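Long-range contacts in transmembrane oligosaccharyl transferase (Archaeoglobus fulgidus, PDB 3WAJ), which belongs to the STT3/AglB family of oligosaccharyl transferases, membrane proteins in which a helical N-terminal part is followed by a globular C-terminal part: residues A780-V786 with G818-L824; T791-A797 with Y809-V815; V847-I851 with I864-L868. The contacts are given in a common frame with arbitrary orientation. Residues are numbered along the deposited sequence.

Contact 1: A780-V786 with G818-L824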
loop_
_atom_site.group_PDB
_atom_site.type_symbol
_atom_site.label_atom_id
_atom_site.label_comp_id
_atom_site.label_asym_id
_atom_site.label_seq_id
_atom_site.Cartn_x
_atom_site.Cartn_y
_atom_site.Cartn_z
ATOM N N ALA A 780 -29.814 -21.926 -11.991
ATOM C CA ALA A 780 -31.014 -22.652 -12.416
ATOM C C ALA A 780 -31.250 -23.862 -11.526
ATOM O O ALA A 780 -30.367 -24.710 -11.381
ATOM C CB ALA A 780 -30.896 -23.094 -13.864
ATOM N N VAL A 781 -32.439 -23.952 -10.939
ATOM C CA VAL A 781 -32.744 -25.088 -10.080
ATOM C C VAL A 781 -33.237 -26.269 -10.917
ATOM O O VAL A 781 -34.314 -26.219 -11.501
ATOM C CB VAL A 781 -33.750 -24.715 -8.977
ATOM C CG1 VAL A 781 -34.005 -25.910 -8.054
ATOM C CG2 VAL A 781 -33.230 -23.533 -8.178
ATOM N N VAL A 782 -32.424 -27.318 -10.995
ATOM C CA VAL A 782 -32.838 -28.559 -11.649
ATOM C C VAL A 782 -33.202 -29.586 -10.578
ATOM O O VAL A 782 -32.415 -29.857 -9.661
ATOM C CB VAL A 782 -31.756 -29.119 -12.599
ATOM C CG1 VAL A 782 -32.200 -30.451 -13.187
ATOM C CG2 VAL A 782 -31.474 -28.130 -13.712
ATOM N N THR A 783 -34.403 -30.148 -10.694
ATOM C CA THR A 783 -34.916 -31.062 -9.682
ATOM C C THR A 783 -35.849 -32.089 -10.305
ATOM O O THR A 783 -36.286 -31.941 -11.452
ATOM C CB THR A 783 -35.673 -30.299 -8.589
ATOM O OG1 THR A 783 -35.902 -31.157 -7.466
ATOM C CG2 THR A 783 -36.999 -29.793 -9.127
ATOM N N GLY A 784 -36.162 -33.129 -9.546
ATOM C CA GLY A 784 -37.020 -34.182 -10.047
ATOM C C GLY A 784 -36.858 -35.459 -9.250
ATOM O O GLY A 784 -36.279 -35.454 -8.164
ATOM N N LYS A 785 -37.359 -36.561 -9.795
ATOM C CA LYS A 785 -37.384 -37.813 -9.055
ATOM C C LYS A 785 -36.402 -38.851 -9.574
ATOM O O LYS A 785 -36.046 -38.875 -10.756
ATOM C CB LYS A 785 -38.807 -38.386 -9.016
ATOM C CG LYS A 785 -39.695 -37.749 -7.952
ATOM C CD LYS A 785 -41.113 -38.295 -8.000
ATOM C CE LYS A 785 -41.927 -37.655 -9.113
ATOM N NZ LYS A 785 -42.265 -36.236 -8.796
ATOM N N VAL A 786 -35.967 -39.713 -8.665
ATOM C CA VAL A 786 -35.060 -40.790 -9.010
ATOM C C VAL A 786 -35.741 -42.139 -8.773
ATOM O O VAL A 786 -36.969 -42.230 -8.802
ATOM C CB VAL A 786 -33.756 -40.689 -8.204
ATOM C CG1 VAL A 786 -32.910 -39.539 -8.714
ATOM C CG2 VAL A 786 -34.057 -40.511 -6.722
ATOM N N GLY A 818 -36.354 -39.982 -2.583
ATOM C CA GLY A 818 -36.567 -40.313 -3.979
ATOM C C GLY A 818 -36.566 -39.110 -4.904
ATOM O O GLY A 818 -36.978 -39.209 -6.063
ATOM N N THR A 819 -36.102 -37.971 -4.394
ATOM C CA THR A 819 -35.952 -36.781 -5.227
ATOM C C THR A 819 -34.559 -36.145 -5.093
ATOM O O THR A 819 -33.814 -36.418 -4.144
ATOM C CB THR A 819 -37.063 -35.737 -4.959
ATOM O OG1 THR A 819 -37.348 -35.013 -6.162
ATOM C CG2 THR A 819 -36.650 -34.762 -3.868
ATOM N N TYR A 820 -34.213 -35.310 -6.068
ATOM C CA TYR A 820 -32.939 -34.604 -6.068
ATOM C C TYR A 820 -33.188 -33.131 -6.371
ATOM O O TYR A 820 -34.224 -32.768 -6.926
ATOM C CB TYR A 820 -32.000 -35.196 -7.121
ATOM C CG TYR A 820 -32.318 -34.759 -8.533
ATOM C CD1 TYR A 820 -33.320 -35.384 -9.268
ATOM C CD2 TYR A 820 -31.613 -33.722 -9.135
ATOM C CE1 TYR A 820 -33.613 -34.983 -10.560
ATOM C CE2 TYR A 820 -31.898 -33.316 -10.420
ATOM C CZ TYR A 820 -32.899 -33.947 -11.129
ATOM O OH TYR A 820 -33.180 -33.537 -12.414
ATOM N N THR A 821 -32.237 -32.282 -6.006
ATOM C CA THR A 821 -32.293 -30.880 -6.400
ATOM C C THR A 821 -30.874 -30.358 -6.621
ATOM O O THR A 821 -30.001 -30.527 -5.763
ATOM C CB THR A 821 -33.035 -30.026 -5.359
ATOM O OG1 THR A 821 -34.373 -30.522 -5.202
ATOM C CG2 THR A 821 -33.093 -28.579 -5.805
ATOM N N VAL A 822 -30.631 -29.750 -7.778
ATOM C CA VAL A 822 -29.304 -29.209 -8.056
ATOM C C VAL A 822 -29.348 -27.815 -8.706
ATOM O O VAL A 822 -30.198 -27.534 -9.562
ATOM C CB VAL A 822 -28.431 -30.208 -8.857
ATOM C CG1 VAL A 822 -28.927 -30.345 -10.275
ATOM C CG2 VAL A 822 -26.974 -29.772 -8.839
ATOM N N VAL A 823 -28.438 -26.945 -8.274
ATOM C CA VAL A 823 -28.365 -25.571 -8.768
ATOM C C VAL A 823 -27.142 -25.420 -9.685
ATOM O O VAL A 823 -26.007 -25.633 -9.253
ATOM C CB VAL A 823 -28.309 -24.572 -7.586
ATOM C CG1 VAL A 823 -28.547 -23.131 -8.048
ATOM C CG2 VAL A 823 -29.341 -24.951 -6.544
ATOM N N LEU A 824 -27.385 -25.068 -10.950
ATOM C CA LEU A 824 -26.333 -24.954 -11.963
ATOM C C LEU A 824 -26.111 -23.483 -12.343
ATOM O O LEU A 824 -27.073 -22.749 -12.580
ATOM C CB LEU A 824 -26.704 -25.774 -13.203
ATOM C CG LEU A 824 -27.170 -27.214 -12.953
ATOM C CD1 LEU A 824 -27.538 -27.938 -14.249
ATOM C CD2 LEU A 824 -26.109 -27.995 -12.207
#

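Contact 2: T791-A797 with Y809-V815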
loop_
_atom_site.group_PDB
_atom_site.type_symbol
_atom_site.label_atom_id
_atom_site.label_comp_id
_atom_site.label_asym_id
_atom_site.label_seq_id
_atom_site.Cartn_x
_atom_site.Cartn_y
_atom_site.Cartn_z
ATOM N N THR A 791 -28.622 -42.941 -4.269
ATOM C CA THR A 791 -28.445 -42.071 -3.117
ATOM C C THR A 791 -27.848 -40.716 -3.504
ATOM O O THR A 791 -27.844 -39.777 -2.704
ATOM C CB THR A 791 -27.602 -42.763 -2.042
ATOM O OG1 THR A 791 -26.497 -43.431 -2.663
ATOM C CG2 THR A 791 -28.449 -43.794 -1.319
ATOM N N GLU A 792 -27.347 -40.623 -4.736
ATOM C CA GLU A 792 -26.821 -39.359 -5.245
ATOM C C GLU A 792 -26.880 -39.169 -6.762
ATOM O O GLU A 792 -26.770 -40.126 -7.538
ATOM C CB GLU A 792 -25.403 -39.096 -4.729
ATOM C CG GLU A 792 -24.538 -40.321 -4.569
ATOM C CD GLU A 792 -23.485 -40.109 -3.505
ATOM O OE1 GLU A 792 -23.841 -39.592 -2.427
ATOM O OE2 GLU A 792 -22.305 -40.433 -3.747
ATOM N N VAL A 793 -27.056 -37.909 -7.156
ATOM C CA VAL A 793 -27.111 -37.501 -8.557
ATOM C C VAL A 793 -25.932 -36.573 -8.862
ATOM O O VAL A 793 -25.679 -35.620 -8.117
ATOM C CB VAL A 793 -28.435 -36.765 -8.852
ATOM C CG1 VAL A 793 -28.513 -36.346 -10.317
ATOM C CG2 VAL A 793 -29.629 -37.640 -8.468
ATOM N N SER A 794 -25.201 -36.843 -9.942
ATOM C CA SER A 794 -24.050 -36.001 -10.283
ATOM C C SER A 794 -24.269 -35.245 -11.587
ATOM O O SER A 794 -24.876 -35.769 -12.521
ATOM C CB SER A 794 -22.764 -36.823 -10.377
ATOM O OG SER A 794 -22.648 -37.453 -11.643
ATOM N N VAL A 795 -23.771 -34.012 -11.645
ATOM C CA VAL A 795 -23.811 -33.227 -12.878
ATOM C C VAL A 795 -22.390 -32.926 -13.370
ATOM O O VAL A 795 -21.469 -32.713 -12.576
ATOM C CB VAL A 795 -24.605 -31.911 -12.721
ATOM C CG1 VAL A 795 -25.017 -31.386 -14.085
ATOM C CG2 VAL A 795 -25.843 -32.128 -11.875
ATOM N N ASN A 796 -22.232 -32.893 -14.691
ATOM C CA ASN A 796 -20.928 -32.777 -15.330
ATOM C C ASN A 796 -21.040 -31.953 -16.616
ATOM O O ASN A 796 -22.017 -32.078 -17.356
ATOM C CB ASN A 796 -20.388 -34.181 -15.632
ATOM C CG ASN A 796 -19.087 -34.159 -16.409
ATOM O OD1 ASN A 796 -18.936 -34.870 -17.399
ATOM N ND2 ASN A 796 -18.132 -33.355 -15.951
ATOM N N ALA A 797 -20.056 -31.095 -16.863
ATOM C CA ALA A 797 -20.014 -30.267 -18.071
ATOM C C ALA A 797 -18.581 -29.823 -18.343
ATOM O O ALA A 797 -17.784 -29.649 -17.420
ATOM C CB ALA A 797 -20.934 -29.063 -17.935
ATOM N N TYR A 809 -16.552 -28.963 -14.941
ATOM C CA TYR A 809 -17.440 -28.574 -13.854
ATOM C C TYR A 809 -18.117 -29.838 -13.338
ATOM O O TYR A 809 -18.671 -30.620 -14.115
ATOM C CB TYR A 809 -18.507 -27.573 -14.321
ATOM C CG TYR A 809 -19.533 -27.262 -13.239
ATOM C CD1 TYR A 809 -19.303 -26.255 -12.313
ATOM C CD2 TYR A 809 -20.722 -27.988 -13.130
ATOM C CE1 TYR A 809 -20.228 -25.967 -11.308
ATOM C CE2 TYR A 809 -21.653 -27.704 -12.123
ATOM C CZ TYR A 809 -21.395 -26.691 -11.220
ATOM O OH TYR A 809 -22.292 -26.390 -10.221
ATOM N N TRP A 810 -18.070 -30.041 -12.027
ATOM C CA TRP A 810 -18.755 -31.168 -11.400
ATOM C C TRP A 810 -19.559 -30.687 -10.206
ATOM O O TRP A 810 -19.122 -29.796 -9.485
ATOM C CB TRP A 810 -17.744 -32.198 -10.898
ATOM C CG TRP A 810 -17.218 -33.140 -11.933
ATOM C CD1 TRP A 810 -16.032 -33.046 -12.611
ATOM C CD2 TRP A 810 -17.846 -34.345 -12.389
ATOM N NE1 TRP A 810 -15.890 -34.113 -13.464
ATOM C CE2 TRP A 810 -16.989 -34.925 -13.349
ATOM C CE3 TRP A 810 -19.051 -34.987 -12.080
ATOM C CZ2 TRP A 810 -17.304 -36.120 -14.006
ATOM C CZ3 TRP A 810 -19.362 -36.174 -12.734
ATOM C CH2 TRP A 810 -18.491 -36.727 -13.684
ATOM N N GLN A 811 -20.725 -31.280 -9.995
ATOM C CA GLN A 811 -21.420 -31.123 -8.726
ATOM C C GLN A 811 -22.136 -32.429 -8.436
ATOM O O GLN A 811 -22.686 -33.048 -9.351
ATOM C CB GLN A 811 -22.413 -29.954 -8.755
ATOM C CG GLN A 811 -23.016 -29.642 -7.388
ATOM C CD GLN A 811 -24.073 -28.553 -7.445
ATOM O OE1 GLN A 811 -24.185 -27.829 -8.437
ATOM N NE2 GLN A 811 -24.859 -28.437 -6.382
ATOM N N THR A 812 -22.103 -32.867 -7.179
ATOM C CA THR A 812 -22.793 -34.094 -6.791
ATOM C C THR A 812 -23.742 -33.813 -5.641
ATOM O O THR A 812 -23.379 -33.159 -4.658
ATOM C CB THR A 812 -21.827 -35.241 -6.435
ATOM O OG1 THR A 812 -21.163 -35.682 -7.621
ATOM C CG2 THR A 812 -22.591 -36.426 -5.861
ATOM N N VAL A 813 -24.961 -34.321 -5.779
ATOM C CA VAL A 813 -26.043 -33.980 -4.875
ATOM C C VAL A 813 -26.654 -35.229 -4.243
ATOM O O VAL A 813 -26.955 -36.209 -4.931
ATOM C CB VAL A 813 -27.092 -33.125 -5.616
ATOM C CG1 VAL A 813 -28.498 -33.608 -5.354
ATOM C CG2 VAL A 813 -26.927 -31.663 -5.244
ATOM N N GLU A 814 -26.807 -35.191 -2.924
ATOM C CA GLU A 814 -27.354 -36.315 -2.175
ATOM C C GLU A 814 -28.867 -36.365 -2.371
ATOM O O GLU A 814 -29.527 -35.324 -2.441
ATOM C CB GLU A 814 -27.014 -36.162 -0.691
ATOM C CG GLU A 814 -27.150 -37.428 0.136
ATOM C CD GLU A 814 -26.709 -37.236 1.579
ATOM O OE1 GLU A 814 -26.748 -36.089 2.079
ATOM O OE2 GLU A 814 -26.319 -38.238 2.211
ATOM N N VAL A 815 -29.417 -37.574 -2.465
ATOM C CA VAL A 815 -30.850 -37.753 -2.700
ATOM C C VAL A 815 -31.659 -37.717 -1.403
ATOM O O VAL A 815 -31.236 -38.239 -0.372
ATOM C CB VAL A 815 -31.127 -39.053 -3.470
ATOM C CG1 VAL A 815 -32.609 -39.338 -3.541
ATOM C CG2 VAL A 815 -30.551 -38.956 -4.869
#

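Contact 3: V847-I851 with I864-L868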
loop_
_atom_site.group_PDB
_atom_site.type_symbol
_atom_site.label_atom_id
_atom_site.label_comp_id
_atom_site.label_asym_id
_atom_site.label_seq_id
_atom_site.Cartn_x
_atom_site.Cartn_y
_atom_site.Cartn_z
ATOM N N VAL A 847 -29.685 -44.143 -15.364
ATOM C CA VAL A 847 -30.271 -43.172 -16.287
ATOM C C VAL A 847 -29.423 -41.903 -16.398
ATOM O O VAL A 847 -29.111 -41.264 -15.390
ATOM C CB VAL A 847 -31.738 -42.820 -15.898
ATOM C CG1 VAL A 847 -31.917 -42.843 -14.395
ATOM C CG2 VAL A 847 -32.168 -41.474 -16.484
ATOM N N VAL A 848 -29.036 -41.562 -17.628
ATOM C CA VAL A 848 -28.281 -40.342 -17.895
ATOM C C VAL A 848 -29.066 -39.419 -18.817
ATOM O O VAL A 848 -29.770 -39.874 -19.714
ATOM C CB VAL A 848 -26.899 -40.637 -18.514
ATOM C CG1 VAL A 848 -26.147 -41.640 -17.663
ATOM C CG2 VAL A 848 -27.038 -41.150 -19.941
ATOM N N LYS A 849 -28.949 -38.116 -18.590
ATOM C CA LYS A 849 -29.624 -37.146 -19.439
ATOM C C LYS A 849 -28.667 -36.066 -19.928
ATOM O O LYS A 849 -27.451 -36.167 -19.769
ATOM C CB LYS A 849 -30.809 -36.517 -18.707
ATOM C CG LYS A 849 -31.917 -37.489 -18.319
ATOM C CD LYS A 849 -32.770 -37.872 -19.519
ATOM C CE LYS A 849 -33.911 -38.806 -19.119
ATOM N NZ LYS A 849 -34.833 -38.207 -18.102
ATOM N N GLU A 850 -29.239 -35.020 -20.506
ATOM C CA GLU A 850 -28.476 -34.061 -21.279
ATOM C C GLU A 850 -29.258 -32.745 -21.299
ATOM O O GLU A 850 -30.105 -32.536 -22.170
ATOM C CB GLU A 850 -28.313 -34.607 -22.701
ATOM C CG GLU A 850 -27.085 -34.151 -23.456
ATOM C CD GLU A 850 -25.953 -35.159 -23.393
ATOM O OE1 GLU A 850 -26.023 -36.077 -22.546
ATOM O OE2 GLU A 850 -24.996 -35.033 -24.192
ATOM N N ILE A 851 -28.980 -31.871 -20.330
ATOM C CA ILE A 851 -29.684 -30.594 -20.194
ATOM C C ILE A 851 -28.904 -29.450 -20.823
ATOM O O ILE A 851 -27.674 -29.369 -20.693
ATOM C CB ILE A 851 -29.837 -30.166 -18.717
ATOM C CG1 ILE A 851 -29.783 -31.357 -17.768
ATOM C CG2 ILE A 851 -31.093 -29.317 -18.501
ATOM C CD1 ILE A 851 -29.788 -30.934 -16.312
ATOM N N ILE A 864 -36.529 -26.121 -12.761
ATOM C CA ILE A 864 -36.662 -27.038 -13.891
ATOM C C ILE A 864 -36.945 -28.460 -13.410
ATOM O O ILE A 864 -36.201 -29.009 -12.593
ATOM C CB ILE A 864 -35.397 -27.043 -14.769
ATOM C CG1 ILE A 864 -35.341 -25.781 -15.633
ATOM C CG2 ILE A 864 -35.343 -28.302 -15.639
ATOM C CD1 ILE A 864 -34.060 -25.637 -16.436
ATOM N N GLN A 865 -38.027 -29.048 -13.918
ATOM C CA GLN A 865 -38.398 -30.416 -13.568
ATOM C C GLN A 865 -37.703 -31.388 -14.502
ATOM O O GLN A 865 -37.825 -31.269 -15.721
ATOM C CB GLN A 865 -39.915 -30.608 -13.669
ATOM C CG GLN A 865 -40.750 -29.516 -13.004
ATOM C CD GLN A 865 -40.661 -29.536 -11.489
ATOM O OE1 GLN A 865 -40.210 -30.514 -10.891
ATOM N NE2 GLN A 865 -41.094 -28.448 -10.859
ATOM N N LEU A 866 -36.958 -32.333 -13.939
ATOM C CA LEU A 866 -36.402 -33.416 -14.743
ATOM C C LEU A 866 -36.458 -34.738 -13.995
ATOM O O LEU A 866 -35.751 -34.930 -13.001
ATOM C CB LEU A 866 -34.971 -33.119 -15.199
ATOM C CG LEU A 866 -34.751 -33.549 -16.650
ATOM C CD1 LEU A 866 -35.616 -32.710 -17.571
ATOM C CD2 LEU A 866 -33.315 -33.418 -17.054
ATOM N N ASP A 867 -37.311 -35.640 -14.476
ATOM C CA ASP A 867 -37.429 -36.969 -13.897
ATOM C C ASP A 867 -36.247 -37.833 -14.332
ATOM O O ASP A 867 -35.836 -37.812 -15.493
ATOM C CB ASP A 867 -38.752 -37.622 -14.300
ATOM C CG ASP A 867 -39.582 -38.046 -13.098
ATOM O OD1 ASP A 867 -39.538 -37.335 -12.068
ATOM O OD2 ASP A 867 -40.275 -39.087 -13.183
ATOM N N LEU A 868 -35.691 -38.577 -13.383
ATOM C CA LEU A 868 -34.565 -39.458 -13.659
ATOM C C LEU A 868 -34.922 -40.891 -13.258
ATOM O O LEU A 868 -34.140 -41.591 -12.620
ATOM C CB LEU A 868 -33.300 -38.964 -12.933
ATOM C CG LEU A 868 -32.750 -37.569 -13.283
ATOM C CD1 LEU A 868 -31.541 -37.211 -12.426
ATOM C CD2 LEU A 868 -32.385 -37.472 -14.754
#

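Contact 1: A780-V786 with G818-L824
Two threonine hydroxyls make the shortest polar contacts here, both to backbone carbonyls of the partner strand: Thr819 OG1 donates to Gly784 O at 2.3 Å and Thr783 OG1 to Tyr820 O at 2.4 Å. Each of these carbonyls also accepts a main-chain amide, Tyr820 N to Gly784 O at 2.9 Å and the longer Gly784 N to Tyr820 O at 3.3 Å. Further along, Val782 and Val822 form a tight hydrogen-bonded pair (Val782 N to Val822 O 2.7 Å, Val822 N to Val782 O 2.6 Å), and Ala780 and Leu824 form another. Beyond the last bridge, Val786 N donates to Gly818 O at 2.8 Å; Gly818, just before the strand, has a positive phi.

Gly784 lies beneath the Tyr820 ring. A CB there would sit tightly against Tyr820 CE1, at 3.3 Å, and at these backbone angles it would also be jammed against the preceding carbonyl, which by itself calls for glycine. The ring, swung over the neighbouring strand by its p rotamer, takes a CH-pi contact from Thr783 CA, 4.0 Å from its centroid, while its hydroxyl is hydrogen-bonded to Leu866 O.

Val782 packs against Val822 (CB to CG1, 3.9 Å) and Leu824 (CG2 to CD1, 4.0 Å). These residues share a buried, mostly apolar face with Ala780 and Tyr820, whereas Val781, Thr783, Lys785, Thr819, Thr821 and Val823 occupy the more exposed one. The buried face meets strand 792-800 through Val793 and Val795, so this antiparallel pair forms part of one layer of a two-sheet beta sandwich in the AglB peripheral domain.

Contact 2: T791-A797 with Y809-V815
Tyr809, Trp810 and Val795 lose the most surface in this pairing. Tyr809 bonds to Ala797 through both backbone groups, Tyr809 N to Ala797 O at 2.9 Å and Ala797 N to Tyr809 O at 3.1 Å; its side chain lies on the same face as Val795, and its hydroxyl is hydrogen-bonded to Leu690 O. Trp810, on the other face, swings its indole over the neighbouring strand. Asn796 CB sits 3.7 Å from the centroid of the six-membered ring, almost on the ring normal, in a CH-pi contact, while the Asn796 amide is hydrogen-bonded to Glu808. The strands are the two arms of a beta hairpin, 792-800 and 806-814, the latter outermost in an antiparallel four-stranded sheet. Val795 forms a hydrogen-bonded pair with Gln811 (Val795 N to Gln811 O 2.7 Å, Gln811 N to Val795 O 3.0 Å), and its side chain points into the interior, against Val822, Leu824 and Tyr840. Val793 repeats the pattern with Val813, and its CG2 lies 3.9 Å from Val815 CG2.

Contact 3: V847-I851 with I864-L868
Val847 opens the contact with its side chain directed at the last modelled residue of the chain: Val847 CG1 comes within 3.1 Å of Leu868 O, a tight approach, and Val847 CG2 lies 4.4 Å from Leu868 CD2. The CA atoms of these two residues are still 6.3 Å apart, and no bridge pairs the segments; side chains of 847-851 reach side chains and carbonyls of 864-868. Val848 points away. Lys849 turns back toward 864-868 and is the most extensively covered residue of its segment. Lys849 CG lies 3.6 Å from Leu868 CD2 and Lys849 CB 4.3 Å from Leu866 CD2, while Lys849 NZ comes to 2.8 Å from Asp867 O. After Glu850, which again points outward, Ile851 faces the interior, with CG1 4.2 Å from Leu866 CD2; its side chain also touches Val782. Leu866 is thus met by both Lys849 and Ile851, and it rests on Ile842 as well.

Each segment finds its main-chain partners in a different sheet. Lys849 and Ile851 bond to Ile842 and Tyr840 of strand 835-844, whereas Ile864 and Leu866 bond to strand 780-785. The alternating inward side chains of 847-851 therefore cover the seam where the chain following strand 863-865, at the edge of one sheet, meets 847-851, at the edge of the other, along one side of a beta sandwich.

Overall arrangement
From the N terminus, strand 780-785 leads into the hairpin arms 792-800 and 806-814, which pair with each other and close the short loop of contact 2. The chain then returns through 819-824 to pair with 780-785, so contact 1 closes a larger loop that encloses contact 2. Contact 3 follows in series: after strand 835-844 comes 847-851, then helix 855-860; strand 863-865 next joins 780-785 in parallel on the side away from 819-824. Contacts 1 and 2 thus belong to facing sheets, and contact 3 bridges their edges. Val793 touches both Tyr820 and Leu868, bringing all three contacts together in the interior of the domain.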